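Local coordinates for Galactose/lactose metabolism regulatory protein GAL80 (PDB 3BTV) that represses the yeast galactose and lactose metabolic genes by binding the activator GAL4 and blocking its transcriptional activation until an inducing sugar is present, at residues Glu180-Gly185 with Asn294-Ile299. The protein carries 1 engineered substitution. Sequence-based numbering, arbitrary orientation.
Sequences EIAGNG and NLVIDI
Antiparallel neighbours in the large mixed sheet of the C-terminal domain, strands 176-184 and 295-301 are joined here by a regular backbone ladder. Glu180 pairs with Asp298 and Ala182 with Val296 as hydrogen-bonded pairs, each closed by two bonds; Asp298 N reaches Glu180 O at 2.8 Å, and Val296 N reaches Ala182 O at 2.8 Å in a nearly straight bond. Between them Ile181 and Ile297 form a non-hydrogen-bonded pair, where the CA of Ile181 lies 3.3 Å from Val296 O in a CA-H...O contact. Beyond Gly183 and Leu295 the ladder ends in a more bent bond, Asn184 N to Asn294 O at 3.1 Å (137°), next to a classic beta bulge toward strand 305-310, where Asn294 and Leu295 both face Gly310. On the face of Ile181, Leu295 and Ile297, the two isoleucines lie side by side and point the same way, CG1 of Ile181 4.1 Å from CG2 of Ile297. With CG anti to the backbone N (chi1 175°), Leu295 reaches across with CD2 to Ala182 O at 3.4 Å, on the side where Gly183 has no side chain; Gly183 CA is 4.1 Å from the same CD2. On the other face, Ala182 CB touches Val296 CG2, and the side chains of Glu180 and Asp298 cross at a slant, their carboxylate planes 60° apart. Glu180 OE1 stands 4.5 Å from Asp298 OD1, a proximity of like charges that would be unfavourable but is probably eased by separate partners: His300 hydrogen-bonds Glu180 OE1, and Lys307 forms a salt bridge with Asp298 OD2. Ser281 of the second subunit adds a weak hydrogen bond to Glu180 OE2. Helix 209-225 packs against the aliphatic face, its Thr217 and Leu221 meeting Ile181, Leu295 and Ile297, while strand 276-283 flanks strand 176-184 in parallel and strand 305-310 continues the sheet beyond 295-301.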
ATOM      1  N   GLU B 180       2.892  -0.841  -6.569  1.00 26.44           N
ATOM      2  CA  GLU B 180       3.087  -0.776  -5.110  1.00 27.50           C
ATOM      3  C   GLU B 180       4.535  -0.540  -4.754  1.00 36.96           C
ATOM      4  O   GLU B 180       5.460  -1.101  -5.356  1.00 32.00           O
ATOM      5  CB  GLU B 180       2.591  -2.048  -4.398  1.00 31.85           C
ATOM      6  CG  GLU B 180       1.077  -2.295  -4.533  1.00 35.02           C
ATOM      7  CD  GLU B 180       0.725  -2.980  -5.840  1.00 75.46           C
ATOM      8  OE1 GLU B 180       1.507  -3.872  -6.230  1.00 60.85           O
ATOM      9  OE2 GLU B 180      -0.312  -2.636  -6.470  1.00 61.90           O
ATOM     10  N   ILE B 181       4.730   0.265  -3.732  1.00 32.10           N
ATOM     11  CA  ILE B 181       6.065   0.540  -3.244  1.00 37.31           C
ATOM     12  C   ILE B 181       6.134   0.320  -1.742  1.00 39.66           C
ATOM     13  O   ILE B 181       5.298   0.814  -0.996  1.00 34.03           O
ATOM     14  CB  ILE B 181       6.449   1.979  -3.545  1.00 36.19           C
ATOM     15  CG1 ILE B 181       6.414   2.215  -5.053  1.00 42.90           C
ATOM     16  CG2 ILE B 181       7.826   2.293  -2.958  1.00 43.86           C
ATOM     17  CD1 ILE B 181       6.775   3.638  -5.439  1.00 49.20           C
ATOM     18  N   ALA B 182       7.134  -0.423  -1.305  1.00 35.20           N
ATOM     19  CA  ALA B 182       7.377  -0.617   0.117  1.00 40.43           C
ATOM     20  C   ALA B 182       8.845  -0.336   0.366  1.00 55.01           C
ATOM     21  O   ALA B 182       9.705  -0.829  -0.365  1.00 34.63           O
ATOM     22  CB  ALA B 182       7.052  -2.028   0.507  1.00 39.97           C
ATOM     23  N   GLY B 183       9.135   0.466   1.384  1.00 41.70           N
ATOM     24  CA  GLY B 183      10.510   0.804   1.706  1.00 51.90           C
ATOM     25  C   GLY B 183      10.735   1.036   3.189  1.00 56.51           C
ATOM     26  O   GLY B 183       9.773   1.069   3.977  1.00 38.99           O
ATOM     27  N   ASN B 184      12.011   1.165   3.565  1.00 47.47           N
ATOM     28  CA  ASN B 184      12.421   1.633   4.899  1.00 52.04           C
ATOM     29  C   ASN B 184      13.336   2.856   4.805  1.00 76.15           C
ATOM     30  O   ASN B 184      13.974   3.076   3.780  1.00 68.72           O
ATOM     31  CB  ASN B 184      13.145   0.539   5.684  1.00 61.09           C
ATOM     32  CG  ASN B 184      12.212  -0.544   6.179  1.00 77.29           C
ATOM     33  OD1 ASN B 184      11.962  -0.654   7.379  1.00 86.69           O
ATOM     34  ND2 ASN B 184      11.697  -1.356   5.259  1.00 60.30           N
ATOM     35  N   GLY B 185      13.406   3.645   5.875  1.00 59.03           N
ATOM     36  CA  GLY B 185      14.261   4.818   5.894  1.00 52.32           C
ATOM     37  C   GLY B 185      15.479   4.611   6.773  1.00 55.76           C
ATOM     38  O   GLY B 185      16.300   5.515   6.946  1.00 76.26           O
ATOM     39  N   ASN B 294      14.999  -4.128   1.556  1.00 48.35           N
ATOM     40  CA  ASN B 294      14.990  -2.749   2.025  1.00 56.06           C
ATOM     41  C   ASN B 294      13.995  -1.867   1.252  1.00 67.17           C
ATOM     42  O   ASN B 294      13.431  -0.925   1.793  1.00 57.62           O
ATOM     43  CB  ASN B 294      16.412  -2.195   1.902  1.00 73.10           C
ATOM     44  CG  ASN B 294      16.585  -0.871   2.580  1.00 76.56           C
ATOM     45  OD1 ASN B 294      16.416  -0.758   3.795  1.00 95.47           O
ATOM     46  ND2 ASN B 294      16.946   0.145   1.805  1.00 76.53           N
ATOM     47  N   LEU B 295      13.794  -2.193  -0.019  1.00 40.18           N
ATOM     48  CA  LEU B 295      12.967  -1.405  -0.913  1.00 37.37           C
ATOM     49  C   LEU B 295      12.419  -2.354  -1.968  1.00 45.21           C
ATOM     50  O   LEU B 295      13.170  -3.169  -2.525  1.00 37.44           O
ATOM     51  CB  LEU B 295      13.821  -0.317  -1.579  1.00 34.78           C
ATOM     52  CG  LEU B 295      13.200   0.586  -2.659  1.00 46.16           C
ATOM     53  CD1 LEU B 295      13.067  -0.132  -3.982  1.00 84.81           C
ATOM     54  CD2 LEU B 295      11.848   1.104  -2.199  1.00 38.94           C
ATOM     55  N   VAL B 296      11.116  -2.282  -2.227  1.00 32.81           N
ATOM     56  CA  VAL B 296      10.556  -2.982  -3.381  1.00 41.04           C
ATOM     57  C   VAL B 296       9.566  -2.098  -4.090  1.00 39.99           C
ATOM     58  O   VAL B 296       8.735  -1.450  -3.459  1.00 34.64           O
ATOM     59  CB  VAL B 296       9.889  -4.337  -3.040  1.00 52.69           C
ATOM     60  CG1 VAL B 296      10.566  -4.985  -1.848  1.00 60.93           C
ATOM     61  CG2 VAL B 296       8.405  -4.167  -2.798  1.00 75.03           C
ATOM     62  N   ILE B 297       9.705  -2.061  -5.406  1.00 30.21           N
ATOM     63  CA  ILE B 297       8.788  -1.365  -6.304  1.00 30.93           C
ATOM     64  C   ILE B 297       8.221  -2.436  -7.240  1.00 35.01           C
ATOM     65  O   ILE B 297       8.965  -3.086  -7.998  1.00 31.22           O
ATOM     66  CB  ILE B 297       9.531  -0.303  -7.116  1.00 37.85           C
ATOM     67  CG1 ILE B 297      10.246   0.675  -6.169  1.00 36.60           C
ATOM     68  CG2 ILE B 297       8.602   0.431  -8.077  1.00 31.83           C
ATOM     69  CD1 ILE B 297      11.116   1.687  -6.897  1.00 45.00           C
ATOM     70  N   ASP B 298       6.922  -2.666  -7.125  1.00 29.77           N
ATOM     71  CA  ASP B 298       6.207  -3.628  -7.967  1.00 28.05           C
ATOM     72  C   ASP B 298       5.389  -2.865  -8.982  1.00 42.38           C
ATOM     73  O   ASP B 298       4.493  -2.111  -8.611  1.00 29.58           O
ATOM     74  CB  ASP B 298       5.251  -4.444  -7.097  1.00 32.80           C
ATOM     75  CG  ASP B 298       5.955  -5.540  -6.321  1.00 72.56           C
ATOM     76  OD1 ASP B 298       5.448  -5.919  -5.244  1.00 95.93           O
ATOM     77  OD2 ASP B 298       7.013  -6.021  -6.787  1.00 82.23           O
ATOM     78  N   ILE B 299       5.683  -3.059 -10.260  1.00 32.48           N
ATOM     79  CA  ILE B 299       4.907  -2.418 -11.319  1.00 29.94           C
ATOM     80  C   ILE B 299       4.128  -3.488 -12.084  1.00 34.16           C
ATOM     81  O   ILE B 299       4.712  -4.387 -12.657  1.00 33.85           O
ATOM     82  CB  ILE B 299       5.825  -1.620 -12.242  1.00 33.31           C
ATOM     83  CG1 ILE B 299       6.581  -0.582 -11.409  1.00 31.57           C
ATOM     84  CG2 ILE B 299       5.031  -0.949 -13.363  1.00 34.14           C
ATOM     85  CD1 ILE B 299       7.496   0.308 -12.185  1.00 41.14           C
TER